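PDB 5GIV: carboxypeptidase 1 from Deinococcus radiodurans str. R1, which removes amino acids one at a time from the C-terminal end of peptides, acting as a metal-dependent carboxypeptidase of the M32 family, probably with broad specificity. Local coordinates for the interface of chains A and B. Residues are numbered along the deposited sequence; one frame, centred on the assembly and turned at random. Chains: chain A/B, Carboxypeptidase 1.

Contact 1: the interface of chains A and B. Residues chain A 38-39, 42, 46; chain B 228-229, 245, 247.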
loop_
_atom_site.group_PDB
_atom_site.type_symbol
_atom_site.label_atom_id
_atom_site.label_comp_id
_atom_site.label_asym_id
_atom_site.label_seq_id
_atom_site.Cartn_x
_atom_site.Cartn_y
_atom_site.Cartn_z
ATOM N N LEU A 38 -4.094 2.214 6.300
ATOM C CA LEU A 38 -5.530 2.306 6.129
ATOM C C LEU A 38 -6.116 3.332 7.092
ATOM O O LEU A 38 -5.889 3.232 8.305
ATOM C CB LEU A 38 -6.166 0.947 6.370
ATOM C CG LEU A 38 -7.656 0.874 6.067
ATOM C CD1 LEU A 38 -7.872 1.038 4.557
ATOM C CD2 LEU A 38 -8.266 -0.430 6.596
ATOM N N PRO A 39 -6.835 4.337 6.607
ATOM C CA PRO A 39 -7.475 5.294 7.519
ATOM C C PRO A 39 -8.575 4.636 8.347
ATOM O O PRO A 39 -9.163 3.620 7.966
ATOM C CB PRO A 39 -8.041 6.366 6.578
ATOM C CG PRO A 39 -7.212 6.220 5.313
ATOM C CD PRO A 39 -6.913 4.762 5.201
ATOM N N ALA A 42 -12.035 3.407 7.069
ATOM C CA ALA A 42 -12.007 2.575 5.877
ATOM C C ALA A 42 -11.978 1.091 6.206
ATOM O O ALA A 42 -11.802 0.272 5.298
ATOM C CB ALA A 42 -10.793 2.940 5.015
ATOM N N ARG A 46 -12.463 -2.144 3.412
ATOM C CA ARG A 46 -11.288 -2.959 3.159
ATOM C C ARG A 46 -11.589 -4.431 3.416
ATOM O O ARG A 46 -11.126 -5.302 2.671
ATOM C CB ARG A 46 -10.115 -2.475 4.014
ATOM C CG ARG A 46 -8.882 -3.349 3.906
ATOM C CD ARG A 46 -8.358 -3.463 2.464
ATOM N NE ARG A 46 -8.139 -2.169 1.828
ATOM C CZ ARG A 46 -7.035 -1.433 1.969
ATOM N NH1 ARG A 46 -6.033 -1.867 2.728
ATOM N NH2 ARG A 46 -6.930 -0.262 1.349
ATOM N N GLY B 228 -8.907 9.279 4.697
ATOM C CA GLY B 228 -7.801 9.515 3.790
ATOM C C GLY B 228 -6.503 9.708 4.554
ATOM O O GLY B 228 -6.458 9.571 5.775
ATOM N N ARG B 229 -5.456 10.053 3.807
ATOM C CA ARG B 229 -4.128 10.352 4.344
ATOM C C ARG B 229 -3.298 10.983 3.227
ATOM O O ARG B 229 -3.704 10.991 2.061
ATOM C CB ARG B 229 -3.422 9.097 4.887
ATOM C CG ARG B 229 -3.261 7.964 3.871
ATOM C CD ARG B 229 -2.338 6.835 4.383
ATOM N NE ARG B 229 -0.964 7.304 4.521
ATOM C CZ ARG B 229 -0.389 7.610 5.676
ATOM N NH1 ARG B 229 -1.059 7.481 6.811
ATOM N NH2 ARG B 229 0.857 8.051 5.693
ATOM N N ASP B 245 -11.881 6.227 1.743
ATOM C CA ASP B 245 -10.416 6.130 1.632
ATOM C C ASP B 245 -9.992 6.913 0.384
ATOM O O ASP B 245 -9.809 6.369 -0.709
ATOM C CB ASP B 245 -9.967 4.670 1.554
ATOM C CG ASP B 245 -8.482 4.483 1.837
ATOM O OD1 ASP B 245 -7.752 5.485 2.009
ATOM O OD2 ASP B 245 -8.051 3.313 1.875
ATOM N N ARG B 247 -7.045 9.215 -0.790
ATOM C CA ARG B 247 -5.681 9.560 -0.408
ATOM C C ARG B 247 -5.061 10.557 -1.381
ATOM O O ARG B 247 -5.332 10.532 -2.586
ATOM C CB ARG B 247 -4.803 8.307 -0.351
ATOM C CG ARG B 247 -5.421 7.199 0.450
ATOM C CD ARG B 247 -4.431 6.133 0.824
ATOM N NE ARG B 247 -5.106 5.033 1.503
ATOM C CZ ARG B 247 -4.520 3.893 1.840
ATOM N NH1 ARG B 247 -3.229 3.713 1.569
ATOM N NH2 ARG B 247 -5.222 2.941 2.445
HETATM O O HOH W 1 -9.175 1.335 1.050
#
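The turn that leads from helix 8-36 into helix 43-62 of chain A meets the start of strand 245-250 of chain B, with A:Pro39 packed against the carboxylate of B:Asp245. The two side chains cross at about a right angle; OD1 of B:Asp245 lies 3.4 Å from the proline CD. The same ring covers backbone, its CG 3.7 Å from B:Gly228 CA. Within chain B, B:Arg247 holds the carboxylate side-on: NE donates to OD1 of B:Asp245 at 2.7 Å (174° at the hydrogen), and NH2 to OD2 at 2.9 Å, on the syn lone pair. OD2 also forms a long salt bridge with A:Arg46, whose NH2 is 3.8 Å away, while A:Leu38 CD1 lies over one face of the A:Arg46 guanidinium, towards its rim. A water near both groups sits suspiciously close to OD2, so the water-mediated link is doubtful. CG of B:Asp245 stands anti to the backbone N (chi1 -164°), directing the carboxylate towards these partners. Replacing B:Asp245 by alanine is likely to deprive B:Arg247 of its side-on acceptor, weaken the charge opposite A:Arg46 and open a gap beside A:Pro39. The site thus joins a chain A interhelix turn to the first residues of a chain B strand.

Contact 2: the interface of chains A and B. Residues chain A 32, 228-229, 245, 247; chain B 33, 37-39.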
loop_
_atom_site.group_PDB
_atom_site.type_symbol
_atom_site.label_atom_id
_atom_site.label_comp_id
_atom_site.label_asym_id
_atom_site.label_seq_id
_atom_site.Cartn_x
_atom_site.Cartn_y
_atom_site.Cartn_z
ATOM N N TRP A 32 -1.272 -5.803 4.118
ATOM C CA TRP A 32 -0.159 -4.951 4.526
ATOM C C TRP A 32 -0.613 -3.507 4.686
ATOM O O TRP A 32 -0.294 -2.852 5.685
ATOM C CB TRP A 32 0.984 -5.049 3.516
ATOM C CG TRP A 32 2.069 -4.026 3.744
ATOM C CD1 TRP A 32 3.176 -4.158 4.532
ATOM C CD2 TRP A 32 2.143 -2.720 3.162
ATOM N NE1 TRP A 32 3.942 -3.014 4.471
ATOM C CE2 TRP A 32 3.327 -2.117 3.637
ATOM C CE3 TRP A 32 1.322 -2.002 2.281
ATOM C CZ2 TRP A 32 3.704 -0.826 3.272
ATOM C CZ3 TRP A 32 1.700 -0.722 1.916
ATOM C CH2 TRP A 32 2.882 -0.146 2.409
ATOM N N GLY A 228 12.170 -4.926 -1.088
ATOM C CA GLY A 228 11.452 -4.865 0.167
ATOM C C GLY A 228 11.556 -3.488 0.778
ATOM O O GLY A 228 12.125 -2.557 0.199
ATOM N N ARG A 229 10.995 -3.378 1.975
ATOM C CA ARG A 229 11.036 -2.146 2.750
ATOM C C ARG A 229 10.521 -2.467 4.145
ATOM O O ARG A 229 9.981 -3.548 4.392
ATOM C CB ARG A 229 10.205 -1.031 2.094
ATOM C CG ARG A 229 8.752 -1.392 1.857
ATOM C CD ARG A 229 7.914 -0.174 1.435
ATOM N NE ARG A 229 7.780 0.817 2.504
ATOM C CZ ARG A 229 8.473 1.946 2.566
ATOM N NH1 ARG A 229 9.354 2.251 1.620
ATOM N NH2 ARG A 229 8.292 2.771 3.584
ATOM N N ASP A 245 9.161 -8.450 -3.576
ATOM C CA ASP A 245 8.547 -7.480 -2.670
ATOM C C ASP A 245 8.274 -8.203 -1.346
ATOM O O ASP A 245 7.191 -8.756 -1.136
ATOM C CB ASP A 245 7.270 -6.920 -3.279
ATOM C CG ASP A 245 6.822 -5.624 -2.635
ATOM O OD1 ASP A 245 7.437 -5.179 -1.651
ATOM O OD2 ASP A 245 5.842 -5.045 -3.129
ATOM N N ARG A 247 8.198 -7.411 2.493
ATOM C CA ARG A 247 8.166 -6.261 3.385
ATOM C C ARG A 247 8.133 -6.686 4.847
ATOM O O ARG A 247 7.572 -7.724 5.207
ATOM C CB ARG A 247 6.966 -5.377 3.061
ATOM C CG ARG A 247 6.895 -5.036 1.581
ATOM C CD ARG A 247 5.981 -3.852 1.304
ATOM N NE ARG A 247 5.892 -3.586 -0.129
ATOM C CZ ARG A 247 5.073 -2.697 -0.687
ATOM N NH1 ARG A 247 4.256 -1.962 0.059
ATOM N NH2 ARG A 247 5.076 -2.543 -1.999
ATOM N N ASP B 33 0.099 2.245 -4.137
ATOM C CA ASP B 33 1.306 1.659 -3.575
ATOM C C ASP B 33 2.448 1.700 -4.580
ATOM O O ASP B 33 3.606 1.914 -4.198
ATOM C CB ASP B 33 1.024 0.222 -3.125
ATOM C CG ASP B 33 2.254 -0.470 -2.590
ATOM O OD1 ASP B 33 2.636 -0.191 -1.433
ATOM O OD2 ASP B 33 2.831 -1.293 -3.328
ATOM N N PHE B 37 5.347 3.378 -2.317
ATOM C CA PHE B 37 6.180 2.494 -1.514
ATOM C C PHE B 37 6.706 1.260 -2.238
ATOM O O PHE B 37 7.545 0.554 -1.669
ATOM C CB PHE B 37 5.404 2.045 -0.263
ATOM C CG PHE B 37 4.956 3.185 0.605
ATOM C CD1 PHE B 37 5.887 3.971 1.271
ATOM C CD2 PHE B 37 3.604 3.469 0.769
ATOM C CE1 PHE B 37 5.480 5.024 2.076
ATOM C CE2 PHE B 37 3.193 4.518 1.571
ATOM C CZ PHE B 37 4.135 5.296 2.225
ATOM N N LEU B 38 6.275 0.994 -3.464
ATOM C CA LEU B 38 6.745 -0.184 -4.189
ATOM C C LEU B 38 8.267 -0.167 -4.301
ATOM O O LEU B 38 8.839 0.847 -4.723
ATOM C CB LEU B 38 6.119 -0.238 -5.583
ATOM C CG LEU B 38 6.386 -1.472 -6.456
ATOM C CD1 LEU B 38 5.749 -2.710 -5.857
ATOM C CD2 LEU B 38 5.870 -1.226 -7.861
ATOM N N PRO B 39 8.956 -1.230 -3.888
ATOM C CA PRO B 39 10.419 -1.273 -4.042
ATOM C C PRO B 39 10.833 -1.314 -5.510
ATOM O O PRO B 39 10.116 -1.818 -6.377
ATOM C CB PRO B 39 10.818 -2.565 -3.313
ATOM C CG PRO B 39 9.676 -2.847 -2.364
ATOM C CD PRO B 39 8.443 -2.357 -3.087
HETATM O O HOH W 2 9.997 1.180 -0.870
#
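A:Arg247 and B:Asp33 approach from opposite directions, their guanidinium and carboxylate planes nearly coplanar at 27°. The grip is end-on, with one nitrogen to each oxygen: NH1 of A:Arg247 donates to OD1 of B:Asp33 at 2.8 Å (170° at the hydrogen), and NH2 donates to OD2 at 2.9 Å. The bond to OD2 uses the syn lone pair, whereas OD1 is met on the syn side but somewhat out of the carboxylate plane. A:Asp245 engages the NE side of the same guanidinium, so a carboxylate from each chain fixes its rotation. A:Trp32 backs this pair, with NH1 of A:Arg247 lying 3.2 Å above the plane of its indole and displaced towards the rim. B:Phe37 is set differently against A:Arg229: ring and guanidinium planes are inclined at 48°, and CD1 of B:Phe37 sits over the centre of one guanidinium face, 3.5 Å from CZ of A:Arg229. A bend at chi3 turns the A:Arg229 head so that its face meets the CD1 edge of the ring. In the plane of that guanidinium, water 2 lies 2.8 Å from NH1 of A:Arg229, and it continues across the interface to the backbone O of B:Phe37 at 2.7 Å.

Contact 3: the interface of chains A and B. Residues chain A 41-42, 45; chain B 242-244.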
loop_
_atom_site.group_PDB
_atom_site.type_symbol
_atom_site.label_atom_id
_atom_site.label_comp_id
_atom_site.label_asym_id
_atom_site.label_seq_id
_atom_site.Cartn_x
_atom_site.Cartn_y
_atom_site.Cartn_z
ATOM N N GLY A 41 -11.680 5.270 9.079
ATOM C CA GLY A 41 -13.020 5.037 8.588
ATOM C C GLY A 41 -13.128 4.070 7.435
ATOM O O GLY A 41 -14.220 3.872 6.895
ATOM N N ALA A 42 -12.035 3.407 7.069
ATOM C CA ALA A 42 -12.007 2.575 5.877
ATOM C C ALA A 42 -11.978 1.091 6.206
ATOM O O ALA A 42 -11.802 0.272 5.298
ATOM C CB ALA A 42 -10.793 2.940 5.015
ATOM N N ASP A 45 -14.927 -1.284 4.409
ATOM C CA ASP A 45 -14.763 -1.452 2.972
ATOM C C ASP A 45 -13.549 -2.319 2.660
ATOM O O ASP A 45 -13.589 -3.158 1.752
ATOM C CB ASP A 45 -14.658 -0.073 2.318
ATOM C CG ASP A 45 -15.990 0.678 2.323
ATOM O OD1 ASP A 45 -17.029 0.066 2.669
ATOM O OD2 ASP A 45 -15.985 1.900 2.064
ATOM N N GLY B 242 -11.506 3.541 -1.756
ATOM C CA GLY B 242 -12.724 3.008 -1.181
ATOM C C GLY B 242 -13.692 4.131 -0.892
ATOM O O GLY B 242 -13.385 5.318 -1.079
ATOM N N GLY B 243 -14.882 3.733 -0.427
ATOM C CA GLY B 243 -15.907 4.708 -0.104
ATOM C C GLY B 243 -15.473 5.719 0.939
ATOM O O GLY B 243 -15.982 6.845 0.964
ATOM N N HIS B 244 -14.529 5.343 1.803
ATOM C CA HIS B 244 -14.045 6.200 2.881
ATOM C C HIS B 244 -12.525 6.249 2.921
ATOM O O HIS B 244 -11.922 6.346 3.995
ATOM C CB HIS B 244 -14.606 5.724 4.215
ATOM C CG HIS B 244 -16.096 5.779 4.280
ATOM N ND1 HIS B 244 -16.781 6.935 4.585
ATOM C CD2 HIS B 244 -17.035 4.839 4.015
ATOM C CE1 HIS B 244 -18.081 6.694 4.540
ATOM N NE2 HIS B 244 -18.262 5.430 4.193
#
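Close packing centres on B:His244 and A:Gly41: the histidine CB lies 3.3 Å from the carbonyl O of A:Gly41, and its CG follows at 3.7 Å from that oxygen. The carbonyl oxygen stands above one side of the imidazole plane, beyond the ring's CG end, so the contact is with the root of the side chain. The first torsion of B:His244 (chi1 -61°) places CG beside its backbone N and carries the ring outward, past the A:Asp45 carboxylate, which meets its CD2 edge. A:Ala42 adds a lighter contact, its methyl CB 3.7 Å from the backbone O of B:His244. The A:Asp45 side is looser in its polar contacts, although A:Asp45 itself is well covered. Its OD2 approaches the backbone N of B:Gly243 at 3.3 Å, but the pair does not qualify as a hydrogen bond. This oxygen also lies 3.7 Å from CD2 of B:His244, across the ring plane from the A:Gly41 oxygen. OD2 of A:Asp45 and NE2 of B:His244 are 4.7 Å apart, too far for a direct contact; any attraction would depend on the charge of the imidazole. The other carboxylate oxygen, OD1, points away. B:Gly242 makes the slackest approach, with its C 4.4 Å from OD2 of A:Asp45. In the fold, B:Gly242 ends strand 238-242, and B:Gly243 and B:His244 link it to strand 245-250; this connection meets the 3-10 turn 40-42 and the first turn of helix 43-62 in chain A.

Contacts 1 and 3 adjoin, their C-alpha centres about 6 Å apart, and share A:Ala42; together they extend one surface along the A-chain interhelix turn. Between C-alpha centres, contact 2 lies about 18 Å from contact 1 and about 22 Å from contact 3. B:Gly228, B:Arg229, B:Asp245 and B:Arg247 of contact 1 recur there as their A counterparts, and A:Leu38 and A:Pro39 as B:Leu38 and B:Pro39, as the two-fold axis requires. Contact 2 is also nearest the predicted catalytic glutamate A:Glu267, with its centre about 13 Å away. The symmetry suggests a dimer, though the deposited assembly alone does not prove a biological one.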